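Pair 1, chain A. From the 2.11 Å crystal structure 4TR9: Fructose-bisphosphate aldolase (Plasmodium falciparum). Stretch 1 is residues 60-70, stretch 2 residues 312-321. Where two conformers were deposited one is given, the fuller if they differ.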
# COMPACT_ATOMS: atom_id res chain seq x y z
N GLU A 60 -11.49 35.06 32.08
CA GLU A 60 -12.36 36.19 31.80
C GLU A 60 -11.98 36.86 30.48
O GLU A 60 -12.84 37.27 29.71
CB GLU A 60 -12.32 37.22 32.94
CG GLU A 60 -13.11 36.82 34.18
CD GLU A 60 -12.41 35.75 35.01
OE1 GLU A 60 -11.19 35.58 34.84
OE2 GLU A 60 -13.09 35.10 35.82
N ASN A 61 -10.68 36.98 30.24
CA ASN A 61 -10.18 37.61 29.02
C ASN A 61 -10.41 36.75 27.78
O ASN A 61 -10.74 37.26 26.71
CB ASN A 61 -8.69 37.93 29.15
CG ASN A 61 -8.42 39.03 30.16
OD1 ASN A 61 -9.31 39.82 30.48
ND2 ASN A 61 -7.19 39.10 30.65
N ARG A 62 -10.24 35.44 27.93
CA ARG A 62 -10.50 34.51 26.83
C ARG A 62 -11.98 34.54 26.46
O ARG A 62 -12.33 34.54 25.28
CB ARG A 62 -10.08 33.09 27.21
CG ARG A 62 -8.58 32.91 27.38
CD ARG A 62 -8.21 31.43 27.45
NE ARG A 62 -8.83 30.77 28.59
CZ ARG A 62 -8.26 30.64 29.79
NH1 ARG A 62 -8.90 30.01 30.76
NH2 ARG A 62 -7.05 31.13 30.00
N ALA A 63 -12.84 34.58 27.47
CA ALA A 63 -14.27 34.69 27.25
C ALA A 63 -14.61 36.03 26.61
O ALA A 63 -15.39 36.09 25.66
CB ALA A 63 -15.03 34.51 28.55
N SER A 64 -14.02 37.10 27.12
CA SER A 64 -14.26 38.44 26.62
C SER A 64 -13.83 38.59 25.16
O SER A 64 -14.53 39.22 24.36
CB SER A 64 -13.54 39.48 27.48
OG SER A 64 -13.97 39.41 28.83
N TYR A 65 -12.69 38.01 24.82
CA TYR A 65 -12.16 38.13 23.47
C TYR A 65 -13.01 37.38 22.46
O TYR A 65 -13.33 37.91 21.40
CB TYR A 65 -10.72 37.62 23.41
CG TYR A 65 -10.18 37.56 22.00
CD1 TYR A 65 -10.12 38.70 21.21
CD2 TYR A 65 -9.75 36.36 21.45
CE1 TYR A 65 -9.64 38.66 19.92
CE2 TYR A 65 -9.26 36.31 20.16
CZ TYR A 65 -9.21 37.46 19.40
OH TYR A 65 -8.73 37.41 18.12
N ARG A 66 -13.36 36.14 22.78
CA ARG A 66 -14.19 35.32 21.90
C ARG A 66 -15.60 35.88 21.81
O ARG A 66 -16.31 35.66 20.83
CB ARG A 66 -14.22 33.87 22.38
CG ARG A 66 -13.35 32.93 21.55
CD ARG A 66 -11.89 33.33 21.59
NE ARG A 66 -11.21 32.83 22.78
CZ ARG A 66 -10.50 31.71 22.82
NH1 ARG A 66 -9.91 31.34 23.95
NH2 ARG A 66 -10.36 30.97 21.73
N ASP A 67 -16.01 36.62 22.84
CA ASP A 67 -17.30 37.29 22.84
C ASP A 67 -17.28 38.44 21.85
O ASP A 67 -18.28 38.73 21.19
CB ASP A 67 -17.66 37.79 24.24
CG ASP A 67 -18.84 38.74 24.23
OD1 ASP A 67 -19.99 38.26 24.24
OD2 ASP A 67 -18.62 39.97 24.23
N LEU A 68 -16.13 39.10 21.75
CA LEU A 68 -15.94 40.20 20.83
C LEU A 68 -16.04 39.71 19.39
O LEU A 68 -16.61 40.39 18.53
CB LEU A 68 -14.58 40.87 21.07
CG LEU A 68 -14.17 42.07 20.21
CD1 LEU A 68 -13.33 43.02 21.04
CD2 LEU A 68 -13.39 41.64 18.98
N LEU A 69 -15.50 38.53 19.13
CA LEU A 69 -15.51 37.96 17.79
C LEU A 69 -16.90 37.49 17.39
O LEU A 69 -17.42 37.88 16.35
CB LEU A 69 -14.52 36.79 17.71
CG LEU A 69 -13.04 37.09 17.96
CD1 LEU A 69 -12.22 35.81 17.93
CD2 LEU A 69 -12.52 38.09 16.95
N PHE A 70 -17.50 36.65 18.24
CA PHE A 70 -18.76 36.00 17.90
C PHE A 70 -19.95 36.94 18.09
O PHE A 70 -21.03 36.71 17.53
CB PHE A 70 -18.95 34.73 18.73
CG PHE A 70 -17.76 33.80 18.69
CD1 PHE A 70 -16.95 33.74 17.57
CD2 PHE A 70 -17.47 33.00 19.78
CE1 PHE A 70 -15.86 32.89 17.54
CE2 PHE A 70 -16.38 32.15 19.75
CZ PHE A 70 -15.57 32.10 18.63
N LEU A 312 -7.46 36.91 10.30
CA LEU A 312 -8.71 37.57 10.67
C LEU A 312 -8.65 38.21 12.06
O LEU A 312 -9.45 39.08 12.38
CB LEU A 312 -9.87 36.57 10.63
CG LEU A 312 -10.33 36.10 9.25
CD1 LEU A 312 -11.37 35.00 9.38
CD2 LEU A 312 -10.87 37.27 8.44
N GLN A 313 -7.69 37.78 12.87
CA GLN A 313 -7.66 38.18 14.28
C GLN A 313 -6.43 39.00 14.67
O GLN A 313 -6.41 39.60 15.74
CB GLN A 313 -7.75 36.95 15.17
CG GLN A 313 -9.01 36.13 14.98
CD GLN A 313 -9.03 34.88 15.84
OE1 GLN A 313 -9.13 33.76 15.34
NE2 GLN A 313 -8.94 35.07 17.15
N ALA A 314 -5.42 39.01 13.81
CA ALA A 314 -4.16 39.68 14.13
C ALA A 314 -4.34 41.17 14.40
O ALA A 314 -3.85 41.69 15.40
CB ALA A 314 -3.15 39.47 13.01
N SER A 315 -5.06 41.85 13.51
CA SER A 315 -5.28 43.29 13.65
C SER A 315 -6.37 43.59 14.68
O SER A 315 -6.40 44.67 15.26
CB SER A 315 -5.65 43.91 12.30
OG SER A 315 -4.57 43.84 11.39
N VAL A 316 -7.26 42.62 14.90
CA VAL A 316 -8.33 42.78 15.87
C VAL A 316 -7.77 42.87 17.28
O VAL A 316 -8.16 43.75 18.06
CB VAL A 316 -9.33 41.61 15.79
CG1 VAL A 316 -10.39 41.74 16.88
CG2 VAL A 316 -9.98 41.56 14.42
N LEU A 317 -6.86 41.97 17.61
CA LEU A 317 -6.21 41.95 18.91
C LEU A 317 -5.43 43.23 19.17
O LEU A 317 -5.43 43.76 20.28
CB LEU A 317 -5.29 40.73 19.02
CG LEU A 317 -5.95 39.38 19.25
CD1 LEU A 317 -5.05 38.25 18.78
CD2 LEU A 317 -6.29 39.21 20.73
N ASN A 318 -4.76 43.73 18.14
CA ASN A 318 -3.98 44.96 18.25
C ASN A 318 -4.86 46.17 18.51
O ASN A 318 -4.46 47.11 19.21
CB ASN A 318 -3.15 45.19 16.99
CG ASN A 318 -2.08 44.13 16.80
OD1 ASN A 318 -1.49 43.64 17.76
ND2 ASN A 318 -1.82 43.77 15.55
N THR A 319 -6.06 46.15 17.95
CA THR A 319 -7.00 47.25 18.13
C THR A 319 -7.70 47.17 19.48
O THR A 319 -7.87 48.17 20.17
CB THR A 319 -8.07 47.26 17.01
OG1 THR A 319 -7.42 47.31 15.73
CG2 THR A 319 -8.98 48.47 17.15
N TRP A 320 -8.08 45.95 19.86
CA TRP A 320 -8.79 45.72 21.11
C TRP A 320 -7.91 45.97 22.33
O TRP A 320 -8.26 46.78 23.20
CB TRP A 320 -9.33 44.28 21.14
CG TRP A 320 -10.04 43.92 22.40
CD1 TRP A 320 -11.04 44.62 23.01
CD2 TRP A 320 -9.82 42.75 23.20
NE1 TRP A 320 -11.45 43.96 24.15
CE2 TRP A 320 -10.72 42.81 24.29
CE3 TRP A 320 -8.95 41.66 23.11
CZ2 TRP A 320 -10.77 41.83 25.27
CZ3 TRP A 320 -9.00 40.69 24.09
CH2 TRP A 320 -9.90 40.78 25.16
N GLN A 321 -6.77 45.29 22.39
CA GLN A 321 -5.81 45.41 23.49
C GLN A 321 -6.44 45.16 24.86
O GLN A 321 -6.04 45.76 25.86
CB GLN A 321 -5.16 46.80 23.48
CG GLN A 321 -4.07 46.96 22.43
CD GLN A 321 -3.39 48.31 22.51
OE1 GLN A 321 -3.94 49.27 23.05
NE2 GLN A 321 -2.18 48.40 21.96

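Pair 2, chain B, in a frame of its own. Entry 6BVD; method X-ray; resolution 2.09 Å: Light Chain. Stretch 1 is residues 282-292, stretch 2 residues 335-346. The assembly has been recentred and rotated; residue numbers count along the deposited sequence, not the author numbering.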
# COMPACT_ATOMS: atom_id res chain seq x y z
N ILE B 282 34.91 20.49 14.86
CA ILE B 282 34.35 19.16 15.13
C ILE B 282 33.99 18.46 13.81
O ILE B 282 34.24 17.27 13.63
CB ILE B 282 33.11 19.21 16.04
CG1 ILE B 282 33.53 19.52 17.47
CG2 ILE B 282 32.31 17.88 16.02
CD1 ILE B 282 32.38 19.50 18.42
N GLN B 283 33.43 19.20 12.87
CA GLN B 283 33.12 18.58 11.57
C GLN B 283 34.38 18.04 10.87
O GLN B 283 34.36 16.94 10.28
CB GLN B 283 32.39 19.57 10.65
CG GLN B 283 31.04 20.01 11.18
CD GLN B 283 30.17 20.65 10.12
OE1 GLN B 283 30.09 20.14 9.00
NE2 GLN B 283 29.52 21.77 10.45
N SER B 284 35.50 18.76 11.00
CA SER B 284 36.76 18.29 10.45
C SER B 284 37.37 17.13 11.25
O SER B 284 37.96 16.20 10.67
CB SER B 284 37.77 19.43 10.36
OG SER B 284 37.37 20.35 9.35
N GLN B 285 37.22 17.17 12.58
CA GLN B 285 37.67 16.04 13.41
C GLN B 285 36.99 14.72 13.00
O GLN B 285 37.67 13.68 12.84
CB GLN B 285 37.40 16.31 14.88
CG GLN B 285 38.51 16.97 15.62
CD GLN B 285 38.14 17.17 17.08
OE1 GLN B 285 36.98 17.46 17.41
NE2 GLN B 285 39.11 16.99 17.97
N LEU B 286 35.66 14.75 12.88
CA LEU B 286 34.90 13.54 12.51
C LEU B 286 35.31 13.01 11.13
O LEU B 286 35.48 11.81 10.95
CB LEU B 286 33.40 13.82 12.54
CG LEU B 286 32.89 14.23 13.92
CD1 LEU B 286 31.43 14.57 13.85
CD2 LEU B 286 33.12 13.12 14.97
N TYR B 287 35.45 13.91 10.17
CA TYR B 287 35.89 13.56 8.84
C TYR B 287 37.27 12.91 8.86
O TYR B 287 37.50 11.89 8.19
CB TYR B 287 35.88 14.80 7.95
CG TYR B 287 36.20 14.56 6.48
CD1 TYR B 287 35.18 14.39 5.54
CD2 TYR B 287 37.52 14.57 6.02
CE1 TYR B 287 35.46 14.19 4.18
CE2 TYR B 287 37.82 14.38 4.67
CZ TYR B 287 36.79 14.20 3.76
OH TYR B 287 37.09 14.01 2.42
N ASN B 288 38.20 13.48 9.62
CA ASN B 288 39.54 12.92 9.68
C ASN B 288 39.61 11.63 10.49
O ASN B 288 40.45 10.77 10.21
CB ASN B 288 40.53 13.95 10.21
CG ASN B 288 40.77 15.06 9.21
OD1 ASN B 288 40.86 14.80 8.00
ND2 ASN B 288 40.83 16.30 9.69
N LYS B 289 38.75 11.48 11.48
CA LYS B 289 38.71 10.23 12.24
C LYS B 289 38.25 9.08 11.32
O LYS B 289 38.87 8.01 11.30
CB LYS B 289 37.78 10.33 13.44
CG LYS B 289 37.61 9.03 14.22
CD LYS B 289 36.55 9.15 15.30
CE LYS B 289 35.19 9.65 14.68
NZ LYS B 289 34.32 8.60 13.98
N VAL B 290 37.18 9.31 10.56
CA VAL B 290 36.64 8.26 9.68
C VAL B 290 37.66 7.89 8.62
O VAL B 290 37.84 6.71 8.31
CB VAL B 290 35.28 8.65 9.00
CG1 VAL B 290 34.80 7.51 8.04
CG2 VAL B 290 34.21 8.95 10.04
N LEU B 291 38.34 8.89 8.07
CA LEU B 291 39.35 8.69 7.05
C LEU B 291 40.51 7.84 7.57
O LEU B 291 40.99 6.94 6.89
CB LEU B 291 39.88 10.04 6.54
CG LEU B 291 41.09 9.99 5.61
CD1 LEU B 291 40.73 9.20 4.33
CD2 LEU B 291 41.60 11.38 5.27
N SER B 292 40.96 8.16 8.78
CA SER B 292 41.99 7.37 9.41
C SER B 292 41.52 5.90 9.65
O SER B 292 42.28 4.95 9.38
CB SER B 292 42.39 8.04 10.72
OG SER B 292 43.28 7.24 11.45
N SER B 335 43.61 0.53 -1.33
CA SER B 335 44.01 1.75 -0.61
C SER B 335 42.87 2.75 -0.61
O SER B 335 41.90 2.57 -1.33
CB SER B 335 45.25 2.37 -1.23
OG SER B 335 44.97 2.86 -2.53
N VAL B 336 42.99 3.83 0.16
CA VAL B 336 41.97 4.87 0.12
C VAL B 336 42.28 5.88 -0.99
O VAL B 336 43.39 6.40 -1.09
CB VAL B 336 41.82 5.57 1.48
CG1 VAL B 336 40.94 6.85 1.37
CG2 VAL B 336 41.24 4.60 2.51
N ASP B 337 41.30 6.08 -1.87
CA ASP B 337 41.30 7.17 -2.85
C ASP B 337 40.57 8.38 -2.24
O ASP B 337 39.40 8.25 -1.86
CB ASP B 337 40.62 6.72 -4.15
CG ASP B 337 40.42 7.86 -5.14
OD1 ASP B 337 39.62 8.77 -4.88
OD2 ASP B 337 41.06 7.83 -6.21
N LEU B 338 41.25 9.52 -2.11
CA LEU B 338 40.68 10.64 -1.36
C LEU B 338 39.39 11.20 -1.97
O LEU B 338 38.49 11.61 -1.25
CB LEU B 338 41.71 11.77 -1.22
CG LEU B 338 42.87 11.49 -0.27
CD1 LEU B 338 43.74 12.73 -0.05
CD2 LEU B 338 42.37 10.96 1.07
N ASN B 339 39.29 11.15 -3.29
CA ASN B 339 38.10 11.67 -3.97
C ASN B 339 36.90 10.73 -3.77
O ASN B 339 35.77 11.18 -3.54
CB ASN B 339 38.38 11.86 -5.45
CG ASN B 339 39.29 13.03 -5.72
OD1 ASN B 339 39.22 14.05 -5.03
ND2 ASN B 339 40.16 12.90 -6.71
N LYS B 340 37.14 9.42 -3.85
CA LYS B 340 36.06 8.48 -3.58
C LYS B 340 35.66 8.53 -2.10
O LYS B 340 34.49 8.32 -1.76
CB LYS B 340 36.47 7.06 -4.02
CG LYS B 340 36.44 6.84 -5.51
CD LYS B 340 36.86 5.40 -5.83
CE LYS B 340 36.21 4.87 -7.09
NZ LYS B 340 36.63 3.46 -7.35
N PHE B 341 36.61 8.80 -1.20
CA PHE B 341 36.27 8.91 0.21
C PHE B 341 35.37 10.12 0.48
O PHE B 341 34.41 10.05 1.25
CB PHE B 341 37.51 9.03 1.10
CG PHE B 341 37.17 9.21 2.53
CD1 PHE B 341 36.83 8.11 3.30
CD2 PHE B 341 37.11 10.48 3.10
CE1 PHE B 341 36.47 8.27 4.62
CE2 PHE B 341 36.73 10.64 4.41
CZ PHE B 341 36.41 9.53 5.17
N GLU B 342 35.70 11.24 -0.13
CA GLU B 342 34.89 12.43 0.08
C GLU B 342 33.44 12.19 -0.38
O GLU B 342 32.49 12.54 0.32
CB GLU B 342 35.49 13.62 -0.66
CG GLU B 342 34.81 14.93 -0.31
CD GLU B 342 35.40 16.11 -1.04
OE1 GLU B 342 36.37 15.91 -1.81
OE2 GLU B 342 34.87 17.23 -0.86
N GLN B 343 33.28 11.51 -1.51
CA GLN B 343 31.94 11.20 -2.00
C GLN B 343 31.21 10.20 -1.11
O GLN B 343 30.01 10.33 -0.87
CB GLN B 343 31.99 10.70 -3.45
CG GLN B 343 32.34 11.82 -4.44
CD GLN B 343 31.41 13.04 -4.32
OE1 GLN B 343 30.23 12.98 -4.67
NE2 GLN B 343 31.96 14.16 -3.84
N LEU B 344 31.94 9.23 -0.56
CA LEU B 344 31.30 8.27 0.33
C LEU B 344 30.81 8.94 1.62
O LEU B 344 29.66 8.79 2.03
CB LEU B 344 32.28 7.14 0.66
CG LEU B 344 31.80 6.20 1.76
CD1 LEU B 344 30.45 5.60 1.39
CD2 LEU B 344 32.85 5.05 1.98
N TYR B 345 31.67 9.74 2.21
CA TYR B 345 31.35 10.45 3.43
C TYR B 345 30.14 11.34 3.18
O TYR B 345 29.21 11.39 3.99
CB TYR B 345 32.57 11.28 3.90
CG TYR B 345 32.44 11.82 5.30
CD1 TYR B 345 32.87 11.09 6.38
CD2 TYR B 345 31.86 13.08 5.53
CE1 TYR B 345 32.75 11.59 7.69
CE2 TYR B 345 31.75 13.58 6.80
CZ TYR B 345 32.19 12.83 7.89
OH TYR B 345 32.08 13.32 9.19
N LYS B 346 30.10 11.97 2.01
CA LYS B 346 28.98 12.84 1.68
C LYS B 346 27.71 12.02 1.58
O LYS B 346 26.67 12.43 2.10
CB LYS B 346 29.28 13.59 0.38
CG LYS B 346 28.19 14.53 -0.11
CD LYS B 346 28.62 15.15 -1.44
CE LYS B 346 27.59 16.12 -1.99
NZ LYS B 346 28.18 16.85 -3.17
O HOH W 1 31.88 15.85 9.48

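In both pairs two helices cross obliquely, with N-to-C directions 118° apart in pair 1 and 121° in pair 2 and axes approaching to 11.8 and 11.4 Å. Fourteen central residues superpose with an RMSD of 0.5 Å, and the buried surfaces are similar, 439 and 458 Å². No clear hydrogen bond joins the helices directly in either pair, so packing of side chains dominates both contacts.

The central match is A:Tyr65 with B:Tyr287. Both CA-to-CB bonds point sideways, and a t rotamer brings the ring's end nearer the partner helix, a reach that suits a long, flat side chain. A:Tyr65 fits as a knob among A:Gln313, A:Val316, A:Leu317 and A:Trp320. A:Leu317 CD2 lies over its face, 3.8 Å from the ring centroid of A:Tyr65. The position of A:Leu317 is taken in pair 2 by B:Glu342, whose aliphatic CB approaches the hydroxyl OH of B:Tyr287 at 3.5 Å; the face of this tyrosine instead receives the edge of B:Phe341.

B:Phe341 matches A:Val316, and both point toward the opposing helix. The compact valine packs its CG1 3.7 Å from CD2 of A:Leu68. The phenylalanine reaches further into the contact, its CZ 3.9 Å from CG1 of B:Val290, the smaller counterpart of A:Leu68. Bulk is thus distributed differently across this matched pair of positions: leucine against valine in one, valine against phenylalanine in the other.

A:Trp320 and B:Tyr345 fill the next inward position with side-chain centres only 0.4 Å apart. The indole lies nearly parallel to the A:Tyr65 ring but slid aside, and its five-membered ring takes A:Leu68 CD1 over one face, 3.6 Å from the centroid of that A:Trp320 ring. In pair 2 the edge of B:Tyr287 meets the face of B:Tyr345, while B:Val290 CG2 sits at the latter's edge, 3.8 Å from CE1 of B:Tyr345. The phenol also brings polarity: a water donates to B:Gln283 O at 2.8 Å and hydrogen-bonds to B:Tyr345 OH at 2.6 Å, linking the helices.

At A:Ser64 and B:Leu286 the contribution is modest. The small serine leaves its CB 4.3 Å from A:Trp320 CZ2 and turns OG to A:Glu60 O, a 2.6 Å hydrogen bond that satisfies the hydroxyl within its helix. Finally, A:Leu69 matches B:Leu291. The first lies 4.2 Å from A:Val316 CG1 through its CD2; the second covers the B:Phe341 face, with CD1 4.0 Å from the centroid of that B:Phe341 ring. Branched, flexible leucine suits both settings.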